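PDB 3TZG: DUF4595 domain-containing protein from Bacteroides vulgatus, which is of unknown function but folds as a porin-like antiparallel beta-barrel with a short helix packed inside it. Local coordinates for residues A[104-109]-A[184-189]; A[169-174]-A[226-231]; A[215-220]-A[239-244]. All coordinates share one frame; numbering follows the deposited sequence.

Overall arrangement
The three contacts trace a path from the helix inside the barrel to the last three strands of the barrel wall. Interaction 1 packs helix 181-188 on strand 105-114; interaction 2 packs the loop segment 169-174, which precedes that helix, on strand 227-235; interaction 3 joins strands 213-224 and 239-247, which flank strand 227-235. Centres of interactions 1 and 2 lie about 17 Å apart, those of 2 and 3 about 14 Å, and those of 1 and 3 about 22 Å. Along the chain the segments of interaction 2 alternate with those of both others, whereas interaction 1 closes before 3 opens. Loop and helix thereby join distant parts of the wall.

Interaction 1 of 3, residues A[104-109]-A[184-189]; sequences DTIFIN and FFYFLL
Strand 105-109, carrying Ile106 and Ile108, runs almost antiparallel to helix 184-188, carrying Tyr186 and Phe187, with the two short axes inclined at 159° and 12.9 Å apart at their closest. This is the wall of an antiparallel beta-barrel meeting a helix lodged in its interior, and the wide separation is bridged by long side chains from both sides. Bulky aromatic residues suit the helix because they can span that distance, while beta-branched isoleucines suit a strand and present inward-facing methyls. Ile108 sends out a fully extended arm: CG1 stands anti to its carbonyl carbon (chi1 -56°) and chi2 is 179°, which carries CD1 into the angle between the two rings. There CD1 lies 3.9 Å from Phe187 CZ and 4.1 Å from Tyr186 CE2, meeting both rings obliquely. The rings also brace each other within the helix, Tyr186 directing its CD2 edge over the centre of the Phe187 face, 3.7 Å above that plane. Tyr99 stacks on Tyr186 and Tyr128 meets Phe187 at a slant, so the neighbouring strands complete the buried aromatic layer. The buried phenol is satisfied by a hydrogen bond to the hydroxyl of Tyr101, and the same oxygen, Tyr186 OH, meets the shorter branch of Ile106 at CG2, 3.7 Å away.

Interaction 2 of 3, residues A[169-174]-A[226-231]; sequences LNLQAY and ENPVRI
No hydrogen bond crosses between the segments; apolar side chains do the joining: Leu171 meets Pro228, and Ile231 reaches both Leu171 and Tyr174. The Leu171 arm is extended, with CG anti to the carbonyl carbon (chi1 -63°) and CD1 carried straight on, so that this methyl arrives obliquely at the proline ring, 3.7 Å from Pro228 CG and 3.8 Å from Pro228 CD. Ile231 comes in through its longer branch. Its terminal CD1 sits against the base of the tyrosine, 4.0 Å from Tyr174 CB, and against the root of the leucine, 4.1 Å from Leu171 O and 4.3 Å from Leu171 CB. Tyr174 contributes mainly its CB, for its ring leads away from the wall strand, toward Tyr37 and Phe184.

The fold explains these positions. Residues 171-174 form a short 3-10 turn inside a porin-like barrel, in the loop leading to helix 181-188, and residues 227-231 belong to a wall strand that turns a corner at Val229. Val229 and Arg230 both face Arg222 on the adjacent strand, a classic beta bulge, and Pro228 and Ile231, just before and after it, both point toward the loop.

Backbone hydrogen bonds hold the turn in shape: Ala173 N reaches Asn170 O at 3.2 Å, and Tyr174 N reaches Leu171 O at 3.0 Å. Leucine at the start of such a turn can bury its side chain against the wall, and its own amide is met by the hydroxyl of Tyr165. Proline has no amide hydrogen to satisfy in this buried place, and its carbonyl accepts a hydrogen bond from Tyr248. Among the side-chain polar groups, Tyr174 OH bonds to Tyr37 OH, while its ring meets Phe184 of the interior helix edge-to-face.

Interaction 3 of 3, residues A[215-220]-A[239-244]; sequences YNVHAN and KLLSRI
Two torsions bring Leu241 and Tyr215 together: Leu241 CG lies anti to its carbonyl carbon (chi1 -54°), while Tyr215 has its ring swung roughly anti to the backbone N (chi1 -154°), and the two side chains approach from opposite directions. The leucine then runs out straight, so CD1 becomes the leading atom. It meets the tyrosine at the ring's edge, close to the ring plane, 3.8 Å from Tyr215 CE2 and equally 3.8 Å from Tyr215 OH. The second methyl, CD2, also borders that hydroxyl, lying 3.9 Å from Tyr215 OH. The same CD1 also rests 3.7 Å from Val217 CG1, where the leucine and valine cross at a slant, so that one methyl fills the angle between the valine and the tyrosine ring. Leucine fits because CD1 can occupy this corner while its other methyl lies against the phenol oxygen; the more deeply buried valine suits an extended strand. The backbones stay well apart, with 9.0 Å between the CA atoms of Val217 and Leu241, because strand 227-235 runs between them. That strand supplies Val233, which touches Val217, and Tyr235, which stacks on Tyr215. Leu241 and Ser242 together face Val233, a classic beta bulge. Packing between second-neighbour strands, over the middle strand of an antiparallel meander, is what an inward-curving wall of a beta-barrel allows.

Interaction 1 of 3, residues A[104-109]-A[184-189]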
loop_
_atom_site.group_PDB
_atom_site.type_symbol
_atom_site.label_atom_id
_atom_site.label_comp_id
_atom_site.label_asym_id
_atom_site.label_seq_id
_atom_site.Cartn_x
_atom_site.Cartn_y
_atom_site.Cartn_z
ATOM N N ASP A 104 16.110 7.291 6.369
ATOM C CA ASP A 104 14.745 6.785 6.539
ATOM C C ASP A 104 14.088 6.580 5.145
ATOM O O ASP A 104 13.335 5.613 4.990
ATOM C CB ASP A 104 13.902 7.728 7.431
ATOM C CG ASP A 104 13.715 7.280 8.875
ATOM O OD1 ASP A 104 13.805 6.052 9.135
ATOM O OD2 ASP A 104 13.375 8.145 9.731
ATOM N N THR A 105 14.408 7.495 4.139
ATOM C CA THR A 105 13.935 7.551 2.737
ATOM C C THR A 105 13.976 6.188 2.044
ATOM O O THR A 105 14.967 5.462 2.174
ATOM C CB THR A 105 14.772 8.537 1.942
ATOM O OG1 THR A 105 14.916 9.728 2.726
ATOM C CG2 THR A 105 14.189 8.841 0.552
ATOM N N ILE A 106 12.865 5.842 1.331
ATOM C CA ILE A 106 12.671 4.573 0.621
ATOM C C ILE A 106 12.464 4.838 -0.841
ATOM O O ILE A 106 11.572 5.591 -1.230
ATOM C CB ILE A 106 11.487 3.740 1.183
ATOM C CG1 ILE A 106 11.560 3.566 2.711
ATOM C CG2 ILE A 106 11.360 2.383 0.486
ATOM C CD1 ILE A 106 10.300 3.017 3.333
ATOM N N PHE A 107 13.277 4.172 -1.664
ATOM C CA PHE A 107 13.203 4.192 -3.125
ATOM C C PHE A 107 12.589 2.901 -3.570
ATOM O O PHE A 107 13.073 1.832 -3.173
ATOM C CB PHE A 107 14.603 4.397 -3.752
ATOM C CG PHE A 107 15.246 5.712 -3.391
ATOM C CD1 PHE A 107 15.984 5.844 -2.221
ATOM C CD2 PHE A 107 15.055 6.842 -4.184
ATOM C CE1 PHE A 107 16.541 7.077 -1.870
ATOM C CE2 PHE A 107 15.586 8.075 -3.816
ATOM C CZ PHE A 107 16.335 8.183 -2.666
ATOM N N ILE A 108 11.482 2.980 -4.324
ATOM C CA ILE A 108 10.831 1.794 -4.883
ATOM C C ILE A 108 10.887 1.934 -6.404
ATOM O O ILE A 108 10.408 2.922 -6.961
ATOM C CB ILE A 108 9.384 1.588 -4.328
ATOM C CG1 ILE A 108 9.389 1.520 -2.775
ATOM C CG2 ILE A 108 8.754 0.336 -4.932
ATOM C CD1 ILE A 108 8.087 1.361 -2.103
ATOM N N ASN A 109 11.512 0.984 -7.071
ATOM C CA ASN A 109 11.606 1.024 -8.538
ATOM C C ASN A 109 11.072 -0.271 -9.098
ATOM O O ASN A 109 11.562 -1.346 -8.721
ATOM C CB ASN A 109 13.032 1.286 -9.010
ATOM C CG ASN A 109 13.618 2.557 -8.433
ATOM O OD1 ASN A 109 13.397 3.653 -8.942
ATOM N ND2 ASN A 109 14.345 2.443 -7.322
ATOM N N PHE A 184 0.879 -2.480 -1.435
ATOM C CA PHE A 184 -0.074 -2.426 -0.338
ATOM C C PHE A 184 0.414 -3.341 0.792
ATOM O O PHE A 184 0.621 -2.866 1.913
ATOM C CB PHE A 184 -1.481 -2.815 -0.809
ATOM C CG PHE A 184 -2.437 -3.099 0.322
ATOM C CD1 PHE A 184 -3.048 -2.062 1.010
ATOM C CD2 PHE A 184 -2.704 -4.409 0.721
ATOM C CE1 PHE A 184 -3.927 -2.328 2.056
ATOM C CE2 PHE A 184 -3.584 -4.673 1.777
ATOM C CZ PHE A 184 -4.197 -3.632 2.424
ATOM N N PHE A 185 0.662 -4.639 0.471
ATOM C CA PHE A 185 1.139 -5.631 1.424
ATOM C C PHE A 185 2.535 -5.276 1.971
ATOM O O PHE A 185 2.775 -5.449 3.176
ATOM C CB PHE A 185 1.144 -7.019 0.794
ATOM C CG PHE A 185 -0.250 -7.583 0.714
ATOM C CD1 PHE A 185 -1.007 -7.786 1.868
ATOM C CD2 PHE A 185 -0.826 -7.892 -0.515
ATOM C CE1 PHE A 185 -2.316 -8.276 1.783
ATOM C CE2 PHE A 185 -2.133 -8.386 -0.591
ATOM C CZ PHE A 185 -2.865 -8.571 0.558
ATOM N N TYR A 186 3.415 -4.721 1.120
ATOM C CA TYR A 186 4.740 -4.284 1.545
ATOM C C TYR A 186 4.647 -3.300 2.711
ATOM O O TYR A 186 5.399 -3.453 3.664
ATOM C CB TYR A 186 5.500 -3.643 0.375
ATOM C CG TYR A 186 6.773 -2.934 0.783
ATOM C CD1 TYR A 186 7.976 -3.630 0.904
ATOM C CD2 TYR A 186 6.784 -1.563 1.023
ATOM C CE1 TYR A 186 9.161 -2.972 1.237
ATOM C CE2 TYR A 186 7.963 -0.894 1.357
ATOM C CZ TYR A 186 9.149 -1.601 1.452
ATOM O OH TYR A 186 10.300 -0.946 1.789
ATOM N N PHE A 187 3.727 -2.306 2.640
ATOM C CA PHE A 187 3.522 -1.318 3.699
ATOM C C PHE A 187 2.703 -1.894 4.848
ATOM O O PHE A 187 3.122 -1.732 6.004
ATOM C CB PHE A 187 2.859 -0.026 3.174
ATOM C CG PHE A 187 3.834 0.806 2.364
ATOM C CD1 PHE A 187 4.908 1.441 2.973
ATOM C CD2 PHE A 187 3.708 0.909 0.989
ATOM C CE1 PHE A 187 5.838 2.159 2.222
ATOM C CE2 PHE A 187 4.651 1.634 0.236
ATOM C CZ PHE A 187 5.703 2.251 0.863
ATOM N N LEU A 188 1.569 -2.593 4.548
ATOM C CA LEU A 188 0.657 -3.182 5.562
ATOM C C LEU A 188 1.390 -4.148 6.515
ATOM O O LEU A 188 1.091 -4.146 7.704
ATOM C CB LEU A 188 -0.506 -3.928 4.879
ATOM C CG LEU A 188 -1.607 -4.511 5.781
ATOM C CD1 LEU A 188 -2.636 -3.455 6.144
ATOM C CD2 LEU A 188 -2.314 -5.667 5.103
ATOM N N LEU A 189 2.347 -4.950 5.996
ATOM C CA LEU A 189 3.079 -5.954 6.781
ATOM C C LEU A 189 4.424 -5.401 7.275
ATOM O O LEU A 189 5.201 -6.150 7.880
ATOM C CB LEU A 189 3.309 -7.238 5.940
ATOM C CG LEU A 189 2.105 -7.850 5.172
ATOM C CD1 LEU A 189 2.461 -9.195 4.617
ATOM C CD2 LEU A 189 0.844 -7.977 6.047
#

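Interaction 2 of 3, residues A[169-174]-A[226-231]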
loop_
_atom_site.group_PDB
_atom_site.type_symbol
_atom_site.label_atom_id
_atom_site.label_comp_id
_atom_site.label_asym_id
_atom_site.label_seq_id
_atom_site.Cartn_x
_atom_site.Cartn_y
_atom_site.Cartn_z
ATOM N N LEU A 169 -1.142 -4.306 12.330
ATOM C CA LEU A 169 -0.896 -3.939 10.941
ATOM C C LEU A 169 -0.530 -2.482 10.825
ATOM O O LEU A 169 -0.839 -1.692 11.721
ATOM C CB LEU A 169 -2.135 -4.220 10.060
ATOM C CG LEU A 169 -2.761 -5.619 10.051
ATOM C CD1 LEU A 169 -3.994 -5.618 9.214
ATOM C CD2 LEU A 169 -1.778 -6.690 9.569
ATOM N N ASN A 170 0.124 -2.113 9.701
ATOM C CA ASN A 170 0.458 -0.724 9.418
ATOM C C ASN A 170 -0.703 -0.179 8.626
ATOM O O ASN A 170 -0.728 -0.268 7.390
ATOM C CB ASN A 170 1.810 -0.580 8.715
ATOM C CG ASN A 170 2.192 0.846 8.432
ATOM O OD1 ASN A 170 1.680 1.796 9.041
ATOM N ND2 ASN A 170 3.128 1.035 7.524
ATOM N N LEU A 171 -1.683 0.381 9.356
ATOM C CA LEU A 171 -2.957 0.861 8.808
ATOM C C LEU A 171 -2.806 2.064 7.842
ATOM O O LEU A 171 -3.760 2.304 7.095
ATOM C CB LEU A 171 -3.946 1.200 9.937
ATOM C CG LEU A 171 -4.309 -0.052 10.785
ATOM C CD1 LEU A 171 -5.261 0.275 11.870
ATOM C CD2 LEU A 171 -4.837 -1.205 9.915
ATOM N N GLN A 172 -1.598 2.717 7.752
ATOM C CA GLN A 172 -1.289 3.796 6.788
ATOM C C GLN A 172 -1.429 3.291 5.378
ATOM O O GLN A 172 -1.689 4.075 4.458
ATOM C CB GLN A 172 0.130 4.338 6.965
ATOM C CG GLN A 172 0.465 4.843 8.350
ATOM C CD GLN A 172 1.954 4.997 8.559
ATOM O OE1 GLN A 172 2.768 4.975 7.607
ATOM N NE2 GLN A 172 2.343 5.129 9.833
ATOM N N ALA A 173 -1.237 1.951 5.195
ATOM C CA ALA A 173 -1.349 1.286 3.895
ATOM C C ALA A 173 -2.732 1.488 3.285
ATOM O O ALA A 173 -2.882 1.392 2.073
ATOM C CB ALA A 173 -1.063 -0.196 4.047
ATOM N N TYR A 174 -3.747 1.766 4.114
ATOM C CA TYR A 174 -5.097 1.963 3.617
ATOM C C TYR A 174 -5.299 3.392 3.116
ATOM O O TYR A 174 -6.321 3.625 2.466
ATOM C CB TYR A 174 -6.139 1.607 4.690
ATOM C CG TYR A 174 -6.264 0.113 4.926
ATOM C CD1 TYR A 174 -6.860 -0.715 3.978
ATOM C CD2 TYR A 174 -5.746 -0.479 6.073
ATOM C CE1 TYR A 174 -6.921 -2.094 4.156
ATOM C CE2 TYR A 174 -5.798 -1.862 6.263
ATOM C CZ TYR A 174 -6.391 -2.667 5.302
ATOM O OH TYR A 174 -6.502 -4.037 5.478
ATOM N N GLU A 226 -8.684 3.406 21.166
ATOM C CA GLU A 226 -7.370 3.611 20.525
ATOM C C GLU A 226 -7.211 2.858 19.164
ATOM O O GLU A 226 -6.288 3.157 18.410
ATOM C CB GLU A 226 -6.244 3.166 21.496
ATOM C CG GLU A 226 -4.832 3.675 21.231
ATOM C CD GLU A 226 -3.858 3.399 22.369
ATOM O OE1 GLU A 226 -2.735 2.921 22.087
ATOM O OE2 GLU A 226 -4.235 3.611 23.546
ATOM N N ASN A 227 -8.116 1.946 18.833
ATOM C CA ASN A 227 -8.018 1.175 17.598
ATOM C C ASN A 227 -8.881 1.754 16.479
ATOM O O ASN A 227 -10.092 1.880 16.664
ATOM C CB ASN A 227 -8.453 -0.263 17.855
ATOM C CG ASN A 227 -7.646 -1.016 18.858
ATOM O OD1 ASN A 227 -8.185 -1.673 19.740
ATOM N ND2 ASN A 227 -6.344 -0.940 18.749
ATOM N N PRO A 228 -8.341 2.012 15.275
ATOM C CA PRO A 228 -9.209 2.533 14.210
ATOM C C PRO A 228 -10.162 1.454 13.692
ATOM O O PRO A 228 -9.721 0.434 13.129
ATOM C CB PRO A 228 -8.220 2.976 13.131
ATOM C CG PRO A 228 -6.909 2.972 13.753
ATOM C CD PRO A 228 -6.938 1.948 14.826
ATOM N N VAL A 229 -11.471 1.680 13.889
ATOM C CA VAL A 229 -12.491 0.708 13.476
ATOM C C VAL A 229 -13.142 1.163 12.163
ATOM O O VAL A 229 -13.883 0.389 11.557
ATOM C CB VAL A 229 -13.543 0.409 14.567
ATOM C CG1 VAL A 229 -12.923 -0.441 15.655
ATOM C CG2 VAL A 229 -14.154 1.677 15.155
ATOM N N ARG A 230 -12.827 2.389 11.703
ATOM C CA ARG A 230 -13.279 2.888 10.406
ATOM C C ARG A 230 -12.289 3.919 9.853
ATOM O O ARG A 230 -11.953 4.895 10.534
ATOM C CB ARG A 230 -14.695 3.488 10.449
ATOM C CG ARG A 230 -15.191 3.795 9.049
ATOM C CD ARG A 230 -16.197 4.883 8.999
ATOM N NE ARG A 230 -17.557 4.410 9.208
ATOM C CZ ARG A 230 -18.615 5.221 9.276
ATOM N NH1 ARG A 230 -18.454 6.554 9.198
ATOM N NH2 ARG A 230 -19.830 4.720 9.482
ATOM N N ILE A 231 -11.860 3.706 8.601
ATOM C CA ILE A 231 -10.977 4.610 7.856
ATOM C C ILE A 231 -11.752 5.142 6.659
ATOM O O ILE A 231 -12.271 4.350 5.878
ATOM C CB ILE A 231 -9.642 3.942 7.429
ATOM C CG1 ILE A 231 -8.893 3.315 8.649
ATOM C CG2 ILE A 231 -8.766 4.965 6.697
ATOM C CD1 ILE A 231 -7.646 2.554 8.321
#

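Interaction 3 of 3, residues A[215-220]-A[239-244]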
loop_
_atom_site.group_PDB
_atom_site.type_symbol
_atom_site.label_atom_id
_atom_site.label_comp_id
_atom_site.label_asym_id
_atom_site.label_seq_id
_atom_site.Cartn_x
_atom_site.Cartn_y
_atom_site.Cartn_z
ATOM N N TYR A 215 -5.368 17.813 -6.208
ATOM C CA TYR A 215 -6.499 17.180 -5.497
ATOM C C TYR A 215 -6.206 17.169 -4.023
ATOM O O TYR A 215 -5.096 16.827 -3.653
ATOM C CB TYR A 215 -6.711 15.741 -6.027
ATOM C CG TYR A 215 -8.113 15.202 -5.890
ATOM C CD1 TYR A 215 -9.133 15.652 -6.714
ATOM C CD2 TYR A 215 -8.401 14.165 -5.007
ATOM C CE1 TYR A 215 -10.439 15.178 -6.575
ATOM C CE2 TYR A 215 -9.700 13.658 -4.881
ATOM C CZ TYR A 215 -10.718 14.171 -5.666
ATOM O OH TYR A 215 -12.003 13.678 -5.587
ATOM N N ASN A 216 -7.157 17.590 -3.182
ATOM C CA ASN A 216 -7.003 17.604 -1.723
ATOM C C ASN A 216 -8.150 16.865 -1.060
ATOM O O ASN A 216 -9.324 17.121 -1.345
ATOM C CB ASN A 216 -6.906 19.027 -1.176
ATOM C CG ASN A 216 -5.631 19.696 -1.596
ATOM O OD1 ASN A 216 -4.596 19.663 -0.929
ATOM N ND2 ASN A 216 -5.641 20.242 -2.747
ATOM N N VAL A 217 -7.800 15.914 -0.202
ATOM C CA VAL A 217 -8.762 15.087 0.530
ATOM C C VAL A 217 -8.498 15.163 2.045
ATOM O O VAL A 217 -7.426 15.597 2.492
ATOM C CB VAL A 217 -8.757 13.601 0.063
ATOM C CG1 VAL A 217 -9.110 13.477 -1.408
ATOM C CG2 VAL A 217 -7.431 12.924 0.359
ATOM N N HIS A 218 -9.484 14.712 2.816
ATOM C CA HIS A 218 -9.427 14.603 4.244
ATOM C C HIS A 218 -9.628 13.143 4.634
ATOM O O HIS A 218 -10.505 12.466 4.079
ATOM C CB HIS A 218 -10.489 15.503 4.887
ATOM C CG HIS A 218 -10.562 15.395 6.391
ATOM N ND1 HIS A 218 -9.608 15.983 7.209
ATOM C CD2 HIS A 218 -11.448 14.737 7.167
ATOM C CE1 HIS A 218 -9.964 15.679 8.443
ATOM N NE2 HIS A 218 -11.065 14.938 8.464
ATOM N N ALA A 219 -8.809 12.646 5.580
ATOM C CA ALA A 219 -8.947 11.297 6.114
ATOM C C ALA A 219 -9.684 11.357 7.425
ATOM O O ALA A 219 -9.372 12.186 8.266
ATOM C CB ALA A 219 -7.594 10.657 6.287
ATOM N N ASN A 220 -10.683 10.533 7.584
ATOM C CA ASN A 220 -11.492 10.537 8.788
ATOM C C ASN A 220 -11.462 9.132 9.469
ATOM O O ASN A 220 -11.768 8.103 8.839
ATOM C CB ASN A 220 -12.927 10.972 8.447
ATOM C CG ASN A 220 -13.780 11.089 9.663
ATOM O OD1 ASN A 220 -13.529 11.931 10.534
ATOM N ND2 ASN A 220 -14.720 10.174 9.807
ATOM N N LYS A 239 -18.090 14.017 -0.406
ATOM C CA LYS A 239 -17.885 12.953 -1.400
ATOM C C LYS A 239 -16.974 11.873 -0.803
ATOM O O LYS A 239 -15.780 12.098 -0.612
ATOM C CB LYS A 239 -17.327 13.495 -2.730
ATOM C CG LYS A 239 -17.211 12.454 -3.837
ATOM C CD LYS A 239 -16.523 13.031 -5.060
ATOM C CE LYS A 239 -16.324 12.044 -6.190
ATOM N NZ LYS A 239 -17.606 11.674 -6.854
ATOM N N LEU A 240 -17.563 10.710 -0.469
ATOM C CA LEU A 240 -16.828 9.592 0.111
ATOM C C LEU A 240 -16.085 8.881 -0.998
ATOM O O LEU A 240 -16.703 8.491 -1.984
ATOM C CB LEU A 240 -17.777 8.641 0.875
ATOM C CG LEU A 240 -17.153 7.465 1.630
ATOM C CD1 LEU A 240 -16.243 7.929 2.726
ATOM C CD2 LEU A 240 -18.203 6.636 2.237
ATOM N N LEU A 241 -14.764 8.775 -0.875
ATOM C CA LEU A 241 -13.940 8.157 -1.907
ATOM C C LEU A 241 -13.587 6.748 -1.526
ATOM O O LEU A 241 -13.460 5.927 -2.417
ATOM C CB LEU A 241 -12.651 8.963 -2.200
ATOM C CG LEU A 241 -12.812 10.466 -2.567
ATOM C CD1 LEU A 241 -11.501 11.101 -2.810
ATOM C CD2 LEU A 241 -13.729 10.686 -3.759
ATOM N N SER A 242 -13.402 6.455 -0.223
ATOM C CA SER A 242 -13.132 5.097 0.284
ATOM C C SER A 242 -13.551 4.964 1.738
ATOM O O SER A 242 -13.445 5.915 2.518
ATOM C CB SER A 242 -11.665 4.714 0.140
ATOM O OG SER A 242 -10.876 5.310 1.151
ATOM N N ARG A 243 -14.007 3.771 2.102
ATOM C CA ARG A 243 -14.386 3.432 3.467
ATOM C C ARG A 243 -13.926 1.993 3.771
ATOM O O ARG A 243 -14.351 1.050 3.109
ATOM C CB ARG A 243 -15.895 3.617 3.687
ATOM C CG ARG A 243 -16.360 3.311 5.095
ATOM C CD ARG A 243 -17.854 3.385 5.111
ATOM N NE ARG A 243 -18.457 2.735 6.256
ATOM C CZ ARG A 243 -19.734 2.860 6.576
ATOM N NH1 ARG A 243 -20.528 3.660 5.872
ATOM N NH2 ARG A 243 -20.215 2.244 7.647
ATOM N N ILE A 244 -13.050 1.853 4.762
ATOM C CA ILE A 244 -12.561 0.565 5.238
ATOM C C ILE A 244 -13.010 0.401 6.671
ATOM O O ILE A 244 -12.753 1.273 7.495
ATOM C CB ILE A 244 -11.022 0.421 5.076
ATOM C CG1 ILE A 244 -10.642 0.314 3.576
ATOM C CG2 ILE A 244 -10.466 -0.776 5.859
ATOM C CD1 ILE A 244 -10.016 1.568 3.047
#